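Local coordinates for death on curing protein (Enterobacteria phage P1, PDB 3DD7) that acts as the toxin of a phage toxin-antitoxin pair, probably by blocking translation, and is neutralised by its antitoxin partner Phd, at residues L12-I17 and D70-T75; M1-S5 and V54-Y58; I35-Q40 and T57-T62; T49-E53 and F83-V89; G22-D28 and Y66-D70. The protein carries 2 engineered substitutions. All coordinates share one frame; numbering follows the deposited sequence.

Contact 1: residues L12-I17 and D70-T75; sequences LHDANI and DANKRT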
# COMPACT_ATOMS: atom_id res chain seq x y z
N LEU A 12 1.38 10.38 -0.81
CA LEU A 12 2.26 9.40 -0.18
C LEU A 12 3.31 8.92 -1.19
O LEU A 12 4.49 8.88 -0.88
CB LEU A 12 1.45 8.21 0.36
CG LEU A 12 2.20 7.12 1.13
CD1 LEU A 12 1.19 6.31 1.94
CD2 LEU A 12 3.01 6.17 0.21
N HIS A 13 2.87 8.56 -2.39
CA HIS A 13 3.80 8.28 -3.49
C HIS A 13 4.82 9.39 -3.71
O HIS A 13 6.03 9.13 -3.81
CB HIS A 13 3.04 8.01 -4.78
CG HIS A 13 3.90 8.02 -6.01
ND1 HIS A 13 4.14 9.16 -6.74
CD2 HIS A 13 4.53 7.01 -6.66
CE1 HIS A 13 4.91 8.86 -7.77
NE2 HIS A 13 5.16 7.56 -7.75
N ASP A 14 4.35 10.63 -3.82
CA ASP A 14 5.23 11.73 -4.21
C ASP A 14 6.26 11.97 -3.10
O ASP A 14 7.43 12.22 -3.37
CB ASP A 14 4.40 12.98 -4.48
CG ASP A 14 3.57 12.88 -5.74
OD1 ASP A 14 3.76 11.92 -6.54
OD2 ASP A 14 2.74 13.80 -5.94
N ALA A 15 5.83 11.85 -1.84
CA ALA A 15 6.77 12.00 -0.70
C ALA A 15 7.82 10.88 -0.70
O ALA A 15 8.98 11.10 -0.34
CB ALA A 15 6.01 12.04 0.60
N ASN A 16 7.39 9.69 -1.09
CA ASN A 16 8.27 8.54 -1.16
C ASN A 16 9.31 8.72 -2.27
O ASN A 16 10.51 8.43 -2.09
CB ASN A 16 7.44 7.28 -1.40
CG ASN A 16 8.25 6.05 -1.19
OD1 ASN A 16 8.99 5.64 -2.05
ND2 ASN A 16 8.12 5.46 -0.03
N ILE A 17 8.85 9.24 -3.41
CA ILE A 17 9.75 9.50 -4.54
C ILE A 17 10.83 10.50 -4.11
O ILE A 17 12.01 10.32 -4.41
CB ILE A 17 8.97 10.02 -5.79
CG1 ILE A 17 8.20 8.86 -6.46
CG2 ILE A 17 9.89 10.77 -6.79
CD1 ILE A 17 9.05 7.81 -7.13
N ASP A 70 6.60 5.15 -11.40
CA ASP A 70 7.58 4.48 -10.55
C ASP A 70 7.07 4.43 -9.12
O ASP A 70 6.14 5.15 -8.76
CB ASP A 70 8.92 5.23 -10.64
CG ASP A 70 10.12 4.37 -10.24
OD1 ASP A 70 9.93 3.19 -9.90
OD2 ASP A 70 11.26 4.90 -10.29
N ALA A 71 7.70 3.57 -8.32
CA ALA A 71 7.43 3.41 -6.90
C ALA A 71 6.00 2.94 -6.63
O ALA A 71 5.40 3.27 -5.61
CB ALA A 71 7.76 4.70 -6.13
N ASN A 72 5.43 2.17 -7.57
CA ASN A 72 4.13 1.55 -7.33
C ASN A 72 4.18 0.55 -6.19
O ASN A 72 3.28 0.50 -5.35
CB ASN A 72 3.61 0.88 -8.59
CG ASN A 72 3.28 1.86 -9.67
OD1 ASN A 72 2.35 2.63 -9.55
ND2 ASN A 72 4.04 1.82 -10.76
N LYS A 73 5.23 -0.27 -6.17
CA LYS A 73 5.33 -1.27 -5.09
C LYS A 73 5.55 -0.59 -3.74
O LYS A 73 4.90 -0.95 -2.74
CB LYS A 73 6.42 -2.30 -5.37
CG LYS A 73 6.11 -3.21 -6.58
CD LYS A 73 7.24 -4.18 -6.85
CE LYS A 73 8.54 -3.50 -7.32
NZ LYS A 73 8.45 -3.17 -8.77
N ARG A 74 6.44 0.40 -3.69
CA ARG A 74 6.65 1.14 -2.44
C ARG A 74 5.35 1.77 -1.96
O ARG A 74 5.01 1.69 -0.77
CB ARG A 74 7.75 2.19 -2.59
CG ARG A 74 9.14 1.61 -2.41
CD ARG A 74 10.17 2.73 -2.67
NE ARG A 74 10.46 2.89 -4.09
CZ ARG A 74 10.90 4.02 -4.66
NH1 ARG A 74 10.98 5.14 -3.96
NH2 ARG A 74 11.21 4.03 -5.95
N THR A 75 4.60 2.36 -2.89
CA THR A 75 3.38 3.08 -2.52
C THR A 75 2.36 2.06 -2.06
O THR A 75 1.66 2.30 -1.09
CB THR A 75 2.87 3.95 -3.68
OG1 THR A 75 3.91 4.89 -4.04
CG2 THR A 75 1.57 4.68 -3.30
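H13 of helix 6-20 reaches across to the turn that opens helix 72-86, and its side chain can be followed atom by atom. H13 CB lies 3.3 Å from T75 OG1, and CG is beside the same hydroxyl. With CG anti to the backbone N (chi1 167°), the imidazole is swung toward the other segment. CD2 has T75 OG1 and the carbonyl of D70 near its edge, and H13 NE2 at the tip donates to D70 O over 2.8 Å; the acceptor lies almost exactly in the ring plane, but the bond is clearly bent, at 135°. Back on the other side of the ring, H13 ND1 gives its proton to D14 OD1 (2.8 Å), so both nitrogens are occupied and the ring cannot easily turn. I17 CG1 rests above one face, off toward the rim, while I17 CD1 packs on A71 CB at 3.5 Å. One turn along, R74 NH1 meets N16 OD1 at 2.8 Å, approaching nearly along the C=O axis but 33° out of its own guanidinium plane; A71 CB covers the centre of one face of that guanidinium. T75 OG1 donates to A71 O (2.7 Å), which the T75 amide reaches from the opposite face, tightening the first turn of helix 72-86. R74 NH1 also bonds G21 O, and N16 ND2 bonds a polar side chain of the bound Phd peptide, so the polar contact borders that peptide. Since H13 donates from both nitrogens, a protonated imidazolium is plausible here, favoured by the neighbouring carboxylate of D14.

Contact 2: residues M1-S5 and V54-Y58; sequences MRHIS and VSATY
Y58 OH is met by two groups of the N-terminal segment, the first shell of the contact. H3 ND1 stands 2.7 Å from Y58 OH in a hydrogen bond whose direction is not fixed, each ring presenting its edge to the other. The backbone amide of I4 donates to the same Y58 OH over 3.1 Å in a nearly straight bond of 165°. The two side chains H3 and Y58 cross at about a right angle, their ring planes 42° apart and neither ring lying over the other's face. Beside the hydroxyl, along the ring, I4 CB touches Y58 CE1 at 3.9 Å, and I4 CD1 reaches over one face of the phenol ring.

Farther toward the N terminus the contact becomes apolar. M1 and V54 meet tip to tip, M1 SD lying 3.8 Å from V54 CG2, and V54 CG1 also comes up obliquely to H3 CE1. The bend of M1 at chi3 (64°) brings CE, as well as SD, beside V54 CG2. In the second shell, F83 of helix 72-86 meets the Y58 ring and touches both M1 and V54, while Q40 and V43 of helix 31-45 flank H3. S5, whose hydroxyl caps E8 N, then starts helix 6-20. The arrangement is an N-terminal arm laid along a buried helix of the all-helical Fic/DOC fold, held partly by the Y58 hydroxyl, partly by R2 N to N87 OD1.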
# COMPACT_ATOMS: atom_id res chain seq x y z
N MET A 1 -14.52 2.36 9.10
CA MET A 1 -13.03 2.31 9.21
C MET A 1 -12.41 3.45 8.42
O MET A 1 -13.05 4.03 7.55
CB MET A 1 -12.46 0.95 8.75
CG MET A 1 -12.84 0.55 7.34
SD MET A 1 -12.07 -0.99 6.75
CE MET A 1 -12.78 -2.21 7.87
N ARG A 2 -11.16 3.78 8.74
CA ARG A 2 -10.49 4.91 8.11
C ARG A 2 -9.77 4.48 6.84
O ARG A 2 -8.86 3.66 6.87
CB ARG A 2 -9.52 5.57 9.09
CG ARG A 2 -10.23 6.32 10.22
CD ARG A 2 -9.59 6.07 11.56
N HIS A 3 -10.19 5.06 5.72
CA HIS A 3 -9.65 4.70 4.42
C HIS A 3 -8.61 5.70 3.92
O HIS A 3 -8.38 6.74 4.53
CB HIS A 3 -10.78 4.56 3.42
CG HIS A 3 -11.57 3.30 3.60
ND1 HIS A 3 -11.16 2.10 3.07
CD2 HIS A 3 -12.73 3.06 4.26
CE1 HIS A 3 -12.04 1.16 3.39
NE2 HIS A 3 -13.00 1.72 4.10
N ILE A 4 -7.96 5.33 2.81
CA ILE A 4 -6.95 6.17 2.17
C ILE A 4 -7.56 6.72 0.91
O ILE A 4 -8.02 5.95 0.06
CB ILE A 4 -5.68 5.37 1.79
CG1 ILE A 4 -5.06 4.73 3.04
CG2 ILE A 4 -4.68 6.26 1.03
CD1 ILE A 4 -3.89 3.85 2.74
N SER A 5 -7.57 8.04 0.78
CA SER A 5 -8.13 8.69 -0.38
C SER A 5 -7.15 8.63 -1.56
O SER A 5 -5.94 8.44 -1.37
CB SER A 5 -8.47 10.15 -0.06
OG SER A 5 -7.29 10.93 -0.00
N VAL A 54 -8.70 -5.80 4.17
CA VAL A 54 -8.75 -4.46 3.59
C VAL A 54 -7.35 -3.94 3.26
O VAL A 54 -7.11 -3.50 2.14
CB VAL A 54 -9.55 -3.46 4.45
CG1 VAL A 54 -9.72 -2.13 3.71
CG2 VAL A 54 -10.95 -4.05 4.77
N SER A 55 -6.42 -4.02 4.22
CA SER A 55 -5.03 -3.62 3.96
C SER A 55 -4.47 -4.35 2.75
O SER A 55 -3.83 -3.74 1.89
CB SER A 55 -4.14 -3.88 5.18
OG SER A 55 -2.79 -3.52 4.91
N ALA A 56 -4.72 -5.65 2.68
CA ALA A 56 -4.26 -6.45 1.54
C ALA A 56 -4.85 -5.96 0.20
O ALA A 56 -4.16 -5.99 -0.82
CB ALA A 56 -4.59 -7.92 1.75
N THR A 57 -6.12 -5.54 0.22
CA THR A 57 -6.81 -5.08 -0.99
C THR A 57 -6.14 -3.80 -1.49
O THR A 57 -5.85 -3.67 -2.69
CB THR A 57 -8.34 -4.89 -0.74
OG1 THR A 57 -8.88 -6.06 -0.13
CG2 THR A 57 -9.09 -4.66 -2.05
N TYR A 58 -5.85 -2.87 -0.57
CA TYR A 58 -5.05 -1.69 -0.94
C TYR A 58 -3.69 -2.09 -1.51
O TYR A 58 -3.26 -1.55 -2.53
CB TYR A 58 -4.80 -0.76 0.24
CG TYR A 58 -5.95 0.18 0.55
CD1 TYR A 58 -6.14 1.36 -0.17
CD2 TYR A 58 -6.84 -0.12 1.57
CE1 TYR A 58 -7.19 2.22 0.12
CE2 TYR A 58 -7.89 0.75 1.90
CZ TYR A 58 -8.07 1.91 1.16
OH TYR A 58 -9.11 2.76 1.47

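Contact 3: residues I35-Q40 and T57-T62; sequences IIGRVQ and TYLVAT
Helix segments 35-40 and 57-62 run nearly antiparallel, at 150° with axes 10.0 Å apart, and bring I35 opposite A61 and V39 opposite T57. At A61 two side chains converge on one methyl group: V39 CG2 touches A61 CB at 3.5 Å, and I35 CG2 settles beside A61 CB at 3.7 Å. The other branch of V39 serves Y58. With CG1 anti to the backbone N (chi1 168°), V39 CG1 stands 3.9 Å over the centre of the Y58 ring, only 6° from its normal, in a clear CH-pi contact. It approaches the face opposite to the one covered by I4, so the ring is sandwiched between aliphatic groups. I36 CG2 comes to the ring's edge, 3.9 Å from Y58 CE1, while I36 CD1 reaches on to T62.

At the polar tip, Q40 NE2 offers only a weak bond to Y58 OH, 3.3 Å long; H3 ND1 and I4 N are the stronger partners of that hydroxyl. T57 sends its methyl CG2 toward V39 CG1, its hydroxyl being bound to E53 O one turn earlier. Linked by a short loop, helices 31-45 and 51-65 form an antiparallel helical hairpin, here within the Fic/DOC family fold.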
# COMPACT_ATOMS: atom_id res chain seq x y z
N ILE A 35 -8.95 3.21 -9.19
CA ILE A 35 -8.53 2.04 -8.44
C ILE A 35 -8.94 2.10 -6.97
O ILE A 35 -9.53 1.15 -6.45
CB ILE A 35 -7.02 1.78 -8.61
CG1 ILE A 35 -6.77 1.31 -10.04
CG2 ILE A 35 -6.53 0.76 -7.56
CD1 ILE A 35 -5.32 1.15 -10.43
N ILE A 36 -8.64 3.23 -6.32
CA ILE A 36 -8.94 3.37 -4.90
C ILE A 36 -10.45 3.44 -4.65
O ILE A 36 -10.94 2.87 -3.66
CB ILE A 36 -8.16 4.53 -4.25
CG1 ILE A 36 -6.65 4.40 -4.56
CG2 ILE A 36 -8.41 4.59 -2.74
CD1 ILE A 36 -6.05 3.02 -4.28
N GLY A 37 -11.18 4.11 -5.54
CA GLY A 37 -12.65 4.11 -5.49
C GLY A 37 -13.18 2.68 -5.56
O GLY A 37 -14.06 2.30 -4.78
N ARG A 38 -12.62 1.88 -6.47
CA ARG A 38 -12.97 0.45 -6.59
C ARG A 38 -12.73 -0.32 -5.28
O ARG A 38 -13.57 -1.14 -4.88
CB ARG A 38 -12.17 -0.20 -7.73
CG ARG A 38 -12.73 0.07 -9.14
N VAL A 39 -11.61 -0.04 -4.61
CA VAL A 39 -11.26 -0.72 -3.37
C VAL A 39 -12.31 -0.42 -2.31
O VAL A 39 -12.81 -1.32 -1.63
CB VAL A 39 -9.84 -0.30 -2.85
CG1 VAL A 39 -9.59 -0.79 -1.39
CG2 VAL A 39 -8.77 -0.83 -3.78
N GLN A 40 -12.65 0.85 -2.18
CA GLN A 40 -13.55 1.27 -1.13
C GLN A 40 -14.95 0.77 -1.39
O GLN A 40 -15.64 0.33 -0.47
CB GLN A 40 -13.50 2.78 -0.99
CG GLN A 40 -12.16 3.24 -0.43
CD GLN A 40 -11.93 4.72 -0.54
OE1 GLN A 40 -12.79 5.44 -1.01
NE2 GLN A 40 -10.76 5.17 -0.10
N THR A 57 -6.12 -5.54 0.22
CA THR A 57 -6.81 -5.08 -0.99
C THR A 57 -6.14 -3.80 -1.49
O THR A 57 -5.85 -3.67 -2.69
CB THR A 57 -8.34 -4.89 -0.74
OG1 THR A 57 -8.88 -6.06 -0.13
CG2 THR A 57 -9.09 -4.66 -2.05
N TYR A 58 -5.85 -2.87 -0.57
CA TYR A 58 -5.05 -1.69 -0.94
C TYR A 58 -3.69 -2.09 -1.51
O TYR A 58 -3.26 -1.55 -2.53
CB TYR A 58 -4.80 -0.76 0.24
CG TYR A 58 -5.95 0.18 0.55
CD1 TYR A 58 -6.14 1.36 -0.17
CD2 TYR A 58 -6.84 -0.12 1.57
CE1 TYR A 58 -7.19 2.22 0.12
CE2 TYR A 58 -7.89 0.75 1.90
CZ TYR A 58 -8.07 1.91 1.16
OH TYR A 58 -9.11 2.76 1.47
N LEU A 59 -3.00 -3.00 -0.82
CA LEU A 59 -1.68 -3.40 -1.26
C LEU A 59 -1.74 -3.99 -2.68
O LEU A 59 -1.02 -3.53 -3.58
CB LEU A 59 -1.05 -4.39 -0.28
CG LEU A 59 0.45 -4.63 -0.43
CD1 LEU A 59 1.11 -5.13 0.88
CD2 LEU A 59 0.76 -5.60 -1.59
N VAL A 60 -2.59 -5.00 -2.90
CA VAL A 60 -2.66 -5.64 -4.21
C VAL A 60 -3.13 -4.65 -5.29
O VAL A 60 -2.57 -4.60 -6.40
CB VAL A 60 -3.53 -6.92 -4.20
CG1 VAL A 60 -3.65 -7.55 -5.60
CG2 VAL A 60 -2.96 -7.96 -3.23
N ALA A 61 -4.16 -3.86 -4.97
CA ALA A 61 -4.74 -2.94 -5.97
C ALA A 61 -3.71 -1.94 -6.51
O ALA A 61 -3.64 -1.68 -7.72
CB ALA A 61 -5.98 -2.25 -5.43
N THR A 62 -2.90 -1.39 -5.61
CA THR A 62 -1.88 -0.42 -6.00
C THR A 62 -0.68 -1.13 -6.65
O THR A 62 -0.16 -0.67 -7.67
CB THR A 62 -1.48 0.47 -4.82
OG1 THR A 62 -2.63 1.23 -4.45
CG2 THR A 62 -0.36 1.43 -5.20

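Contact 4: residues T49-E53 and F83-V89; sequences TDLFE and FLRRNGV
L51, in the first turn of helix 51-65, faces L84 in the last turn of helix 72-86, their CA atoms 6.8 Å apart, so that a helix start is packed against a helix end. The forked tip of L51 does most of the touching. L51 CD1 sits 3.7 Å from N87 CB and 3.8 Å from V89 CG2, while the second branch, L51 CD2, meets F83 CZ at 3.8 Å; the L51 carbonyl oxygen lies at the edge of the F83 ring. F52 crosses L84 at about a right angle, F52 CD1 being 3.8 Å from L84 CD2, and F52 CZ extends to V89 CG1.

Both helix ends are finished by polar bonds. D50 is the N-cap, its OD1 accepting from E53 N and weakly from F52 N. Across the contact, G88 with positive phi completes a Schellman motif, V89 N returning to L84 O and G88 N to R85 O. The N87 amide folds back over the F83 ring, N87 ND2 donating to F83 O at 2.9 Å. Around this junction, M1 of the N-terminal arm touches L51, F83 and N87, whereas helix 111-122 borders F52 through L118 and R119, the latter salt-bridged to D50, and V89 through Y122.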
# COMPACT_ATOMS: atom_id res chain seq x y z
N THR A 49 -14.88 -6.35 6.95
CA THR A 49 -14.59 -5.66 8.20
C THR A 49 -13.21 -6.04 8.73
O THR A 49 -12.70 -5.42 9.67
CB THR A 49 -15.67 -5.96 9.28
OG1 THR A 49 -15.76 -7.37 9.50
CG2 THR A 49 -17.02 -5.42 8.85
N ASP A 50 -12.61 -7.06 8.14
CA ASP A 50 -11.30 -7.52 8.57
C ASP A 50 -10.22 -6.57 8.07
O ASP A 50 -10.03 -6.44 6.86
CB ASP A 50 -11.05 -8.93 8.05
CG ASP A 50 -9.78 -9.52 8.61
OD1 ASP A 50 -8.70 -9.02 8.29
OD2 ASP A 50 -9.87 -10.50 9.39
N LEU A 51 -9.51 -5.93 9.00
CA LEU A 51 -8.54 -4.90 8.66
C LEU A 51 -7.44 -5.45 7.77
O LEU A 51 -6.97 -4.77 6.87
CB LEU A 51 -7.93 -4.28 9.92
CG LEU A 51 -8.88 -3.35 10.68
CD1 LEU A 51 -8.13 -2.79 11.89
CD2 LEU A 51 -9.40 -2.21 9.78
N PHE A 52 -7.06 -6.71 8.00
CA PHE A 52 -5.98 -7.29 7.20
C PHE A 52 -6.38 -7.59 5.77
O PHE A 52 -5.56 -7.41 4.85
CB PHE A 52 -5.38 -8.49 7.92
CG PHE A 52 -4.75 -8.11 9.22
CD1 PHE A 52 -3.55 -7.39 9.23
CD2 PHE A 52 -5.39 -8.37 10.42
CE1 PHE A 52 -2.98 -6.98 10.42
CE2 PHE A 52 -4.81 -7.96 11.63
CZ PHE A 52 -3.61 -7.27 11.63
N GLU A 53 -7.64 -8.00 5.58
CA GLU A 53 -8.17 -8.17 4.22
C GLU A 53 -8.21 -6.83 3.49
O GLU A 53 -7.80 -6.74 2.34
CB GLU A 53 -9.56 -8.83 4.17
CG GLU A 53 -9.59 -9.96 3.09
CD GLU A 53 -10.71 -9.88 2.04
OE1 GLU A 53 -10.37 -9.83 0.83
OE2 GLU A 53 -11.92 -9.94 2.39
N PHE A 83 -2.72 2.36 6.25
CA PHE A 83 -4.08 1.95 6.50
C PHE A 83 -4.17 1.20 7.85
O PHE A 83 -5.00 1.56 8.70
CB PHE A 83 -4.64 1.09 5.36
CG PHE A 83 -5.94 0.47 5.71
CD1 PHE A 83 -7.13 1.20 5.57
CD2 PHE A 83 -5.99 -0.82 6.24
CE1 PHE A 83 -8.32 0.65 5.92
CE2 PHE A 83 -7.21 -1.37 6.62
CZ PHE A 83 -8.38 -0.63 6.45
N LEU A 84 -3.33 0.20 8.05
CA LEU A 84 -3.34 -0.54 9.32
C LEU A 84 -3.08 0.38 10.52
O LEU A 84 -3.81 0.33 11.50
CB LEU A 84 -2.36 -1.71 9.31
CG LEU A 84 -2.67 -2.91 8.42
CD1 LEU A 84 -1.46 -3.86 8.48
CD2 LEU A 84 -4.01 -3.64 8.76
N ARG A 85 -2.05 1.22 10.42
CA ARG A 85 -1.71 2.17 11.48
C ARG A 85 -2.86 3.13 11.85
O ARG A 85 -3.13 3.39 13.04
CB ARG A 85 -0.43 2.93 11.12
CG ARG A 85 0.10 3.82 12.26
CD ARG A 85 1.28 4.61 11.79
NE ARG A 85 0.86 5.80 11.06
CZ ARG A 85 1.68 6.74 10.59
NH1 ARG A 85 3.00 6.64 10.73
NH2 ARG A 85 1.17 7.79 9.96
N ARG A 86 -3.56 3.67 10.84
CA ARG A 86 -4.67 4.58 11.11
C ARG A 86 -5.81 3.88 11.83
O ARG A 86 -6.58 4.51 12.57
CB ARG A 86 -5.25 5.11 9.83
CG ARG A 86 -4.30 5.85 8.99
CD ARG A 86 -5.11 6.83 8.24
NE ARG A 86 -4.26 7.94 7.90
CZ ARG A 86 -4.49 8.76 6.90
NH1 ARG A 86 -5.56 8.58 6.15
NH2 ARG A 86 -3.64 9.74 6.67
N ASN A 87 -5.93 2.58 11.58
CA ASN A 87 -7.00 1.80 12.20
C ASN A 87 -6.58 1.11 13.49
O ASN A 87 -7.24 0.18 13.96
CB ASN A 87 -7.61 0.84 11.17
CG ASN A 87 -8.45 1.58 10.15
OD1 ASN A 87 -9.58 1.99 10.45
ND2 ASN A 87 -7.88 1.83 8.96
N GLY A 88 -5.48 1.59 14.06
CA GLY A 88 -5.05 1.18 15.40
C GLY A 88 -4.21 -0.08 15.44
O GLY A 88 -3.98 -0.63 16.51
N VAL A 89 -3.75 -0.55 14.28
CA VAL A 89 -2.82 -1.69 14.25
C VAL A 89 -1.38 -1.17 14.21
O VAL A 89 -1.00 -0.48 13.25
CB VAL A 89 -3.09 -2.63 13.05
CG1 VAL A 89 -2.03 -3.76 12.98
CG2 VAL A 89 -4.51 -3.20 13.10

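Contact 5: residues G22-D28 and Y66-D70; sequences GLPGMSD and YIFND. Engineered in segment 66-70: Y66 (natural residue His).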
# COMPACT_ATOMS: atom_id res chain seq x y z
N GLY A 22 13.32 7.92 -7.60
CA GLY A 22 12.48 7.28 -8.62
C GLY A 22 11.90 8.29 -9.59
O GLY A 22 11.97 9.50 -9.37
N LEU A 23 11.32 7.79 -10.68
CA LEU A 23 10.68 8.65 -11.67
C LEU A 23 9.38 9.25 -11.15
O LEU A 23 8.57 8.55 -10.53
CB LEU A 23 10.40 7.89 -12.95
CG LEU A 23 11.57 7.20 -13.65
CD1 LEU A 23 11.00 6.44 -14.84
CD2 LEU A 23 12.65 8.19 -14.09
N PRO A 24 9.19 10.57 -11.37
CA PRO A 24 7.98 11.21 -10.86
C PRO A 24 6.76 10.92 -11.73
O PRO A 24 6.90 10.50 -12.89
CB PRO A 24 8.32 12.70 -10.94
CG PRO A 24 9.25 12.79 -12.15
CD PRO A 24 10.09 11.52 -12.05
N GLY A 25 5.57 11.15 -11.16
CA GLY A 25 4.37 11.35 -11.96
C GLY A 25 3.45 10.16 -12.10
O GLY A 25 3.84 9.02 -11.81
N MET A 26 2.25 10.42 -12.58
CA MET A 26 1.24 9.38 -12.76
C MET A 26 1.19 8.87 -14.20
O MET A 26 1.38 9.64 -15.15
CB MET A 26 -0.13 9.87 -12.27
CG MET A 26 -0.18 10.07 -10.75
SD MET A 26 -1.73 10.69 -10.06
CE MET A 26 -1.90 12.26 -10.90
N SER A 27 0.95 7.56 -14.35
CA SER A 27 0.87 6.91 -15.66
C SER A 27 -0.27 7.45 -16.50
O SER A 27 -0.16 7.57 -17.71
CB SER A 27 0.66 5.40 -15.51
OG SER A 27 1.78 4.78 -14.90
N ASP A 28 -1.37 7.75 -15.83
CA ASP A 28 -2.60 8.12 -16.48
C ASP A 28 -3.39 8.88 -15.42
O ASP A 28 -3.64 8.35 -14.34
CB ASP A 28 -3.36 6.85 -16.90
CG ASP A 28 -4.57 7.13 -17.77
OD1 ASP A 28 -4.58 8.13 -18.53
OD2 ASP A 28 -5.53 6.33 -17.71
N TYR A 66 -0.47 0.09 -11.57
CA TYR A 66 0.37 0.96 -12.40
C TYR A 66 -0.20 2.37 -12.48
O TYR A 66 -0.34 2.97 -13.55
CB TYR A 66 0.60 0.36 -13.80
CG TYR A 66 1.31 -0.97 -13.76
CD1 TYR A 66 0.59 -2.15 -13.62
CD2 TYR A 66 2.70 -1.05 -13.82
CE1 TYR A 66 1.22 -3.39 -13.55
CE2 TYR A 66 3.36 -2.28 -13.76
CZ TYR A 66 2.61 -3.45 -13.62
OH TYR A 66 3.23 -4.69 -13.56
N ILE A 67 -0.56 2.89 -11.31
CA ILE A 67 -1.03 4.27 -11.20
C ILE A 67 0.11 5.25 -11.49
O ILE A 67 -0.12 6.34 -12.05
CB ILE A 67 -1.58 4.50 -9.78
CG1 ILE A 67 -2.78 3.59 -9.52
CG2 ILE A 67 -1.92 5.98 -9.53
CD1 ILE A 67 -3.11 3.46 -8.06
N PHE A 68 1.33 4.84 -11.15
CA PHE A 68 2.50 5.72 -11.20
C PHE A 68 3.56 5.21 -12.18
O PHE A 68 3.60 4.03 -12.52
CB PHE A 68 3.12 5.86 -9.80
CG PHE A 68 2.13 6.32 -8.76
CD1 PHE A 68 1.81 7.66 -8.66
CD2 PHE A 68 1.52 5.40 -7.88
CE1 PHE A 68 0.90 8.13 -7.70
CE2 PHE A 68 0.61 5.86 -6.93
CZ PHE A 68 0.28 7.19 -6.84
N ASN A 69 4.41 6.13 -12.63
CA ASN A 69 5.54 5.77 -13.47
C ASN A 69 6.55 4.94 -12.70
O ASN A 69 7.29 4.14 -13.29
CB ASN A 69 6.23 7.03 -13.98
CG ASN A 69 5.36 7.83 -14.94
OD1 ASN A 69 5.28 9.06 -14.83
ND2 ASN A 69 4.73 7.16 -15.88
N ASP A 70 6.60 5.15 -11.40
CA ASP A 70 7.58 4.48 -10.55
C ASP A 70 7.07 4.43 -9.12
O ASP A 70 6.14 5.15 -8.76
CB ASP A 70 8.92 5.23 -10.64
CG ASP A 70 10.12 4.37 -10.24
OD1 ASP A 70 9.93 3.19 -9.90
OD2 ASP A 70 11.26 4.90 -10.29
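M26 and F68 come together as the single bridged pair of two loops, with their CA atoms only 4.2 Å apart. The backbone bonds lie to either side of it: S27 N donates to I67 O over 2.8 Å, and N69 N donates to G25 O over 3.1 Å in an almost straight bond of 175°. The pattern is that of an antiparallel, non-hydrogen-bonded pair, a fragment of strand pairing in an otherwise helical protein. A side chain supplies the next bond along, since D70 OD2 uses its anti lone pair to accept L23 N at 2.9 Å. The D70 carboxylate is turned there by a CG anti to the backbone N (chi1 -158°), and D70 CB packs against L23 CB at 3.8 Å. S27 OG lies 3.1 Å from Y66 O, a bond left unsettled because F68 O is also near.

Residues 66-70 belong to the conserved Fic signature, HxFxDxNxR, which continues into helix 72-86; its histidine is replaced by the engineered Y66. Segment 22-28 probably corresponds to the flap that borders the active-site loop in Fic proteins.

Apolar contact is concentrated beside F68. M26 and F68 point the same way, side by side, M26 CG lying 3.8 Å from F68 CD1 and M26 SD forming an oblique Met-aromatic contact, 5.4 Å from the F68 ring centroid. I67 CG2 covers the centre of one F68 face, the G25 carbonyl oxygen lies at the ring edge, and H13 of helix 6-20 stacks on the ring.

Overall arrangement
From the N terminus, contact 2 closes the first loop, laying M1-S5 on helix 51-65. Contact 1 joins helix 6-20 to the start of helix 72-86 and encloses contact 5, which in turn encloses contact 3, the hairpin of helices 31-45 and 51-65. Contacts 2 and 3 end on the same stretch, sharing T57 and Y58, and contacts 1 and 5 share D70. Contact 2 crosses contacts 1, 4 and 5, while contact 4, reaching furthest along the chain, crosses all the others. Contacts 4 and 5 lie at opposite ends, with centres about 26 Å apart; helices 51-65 and 72-86 span the interval and unite the N-terminal arm, hairpin and signature loop.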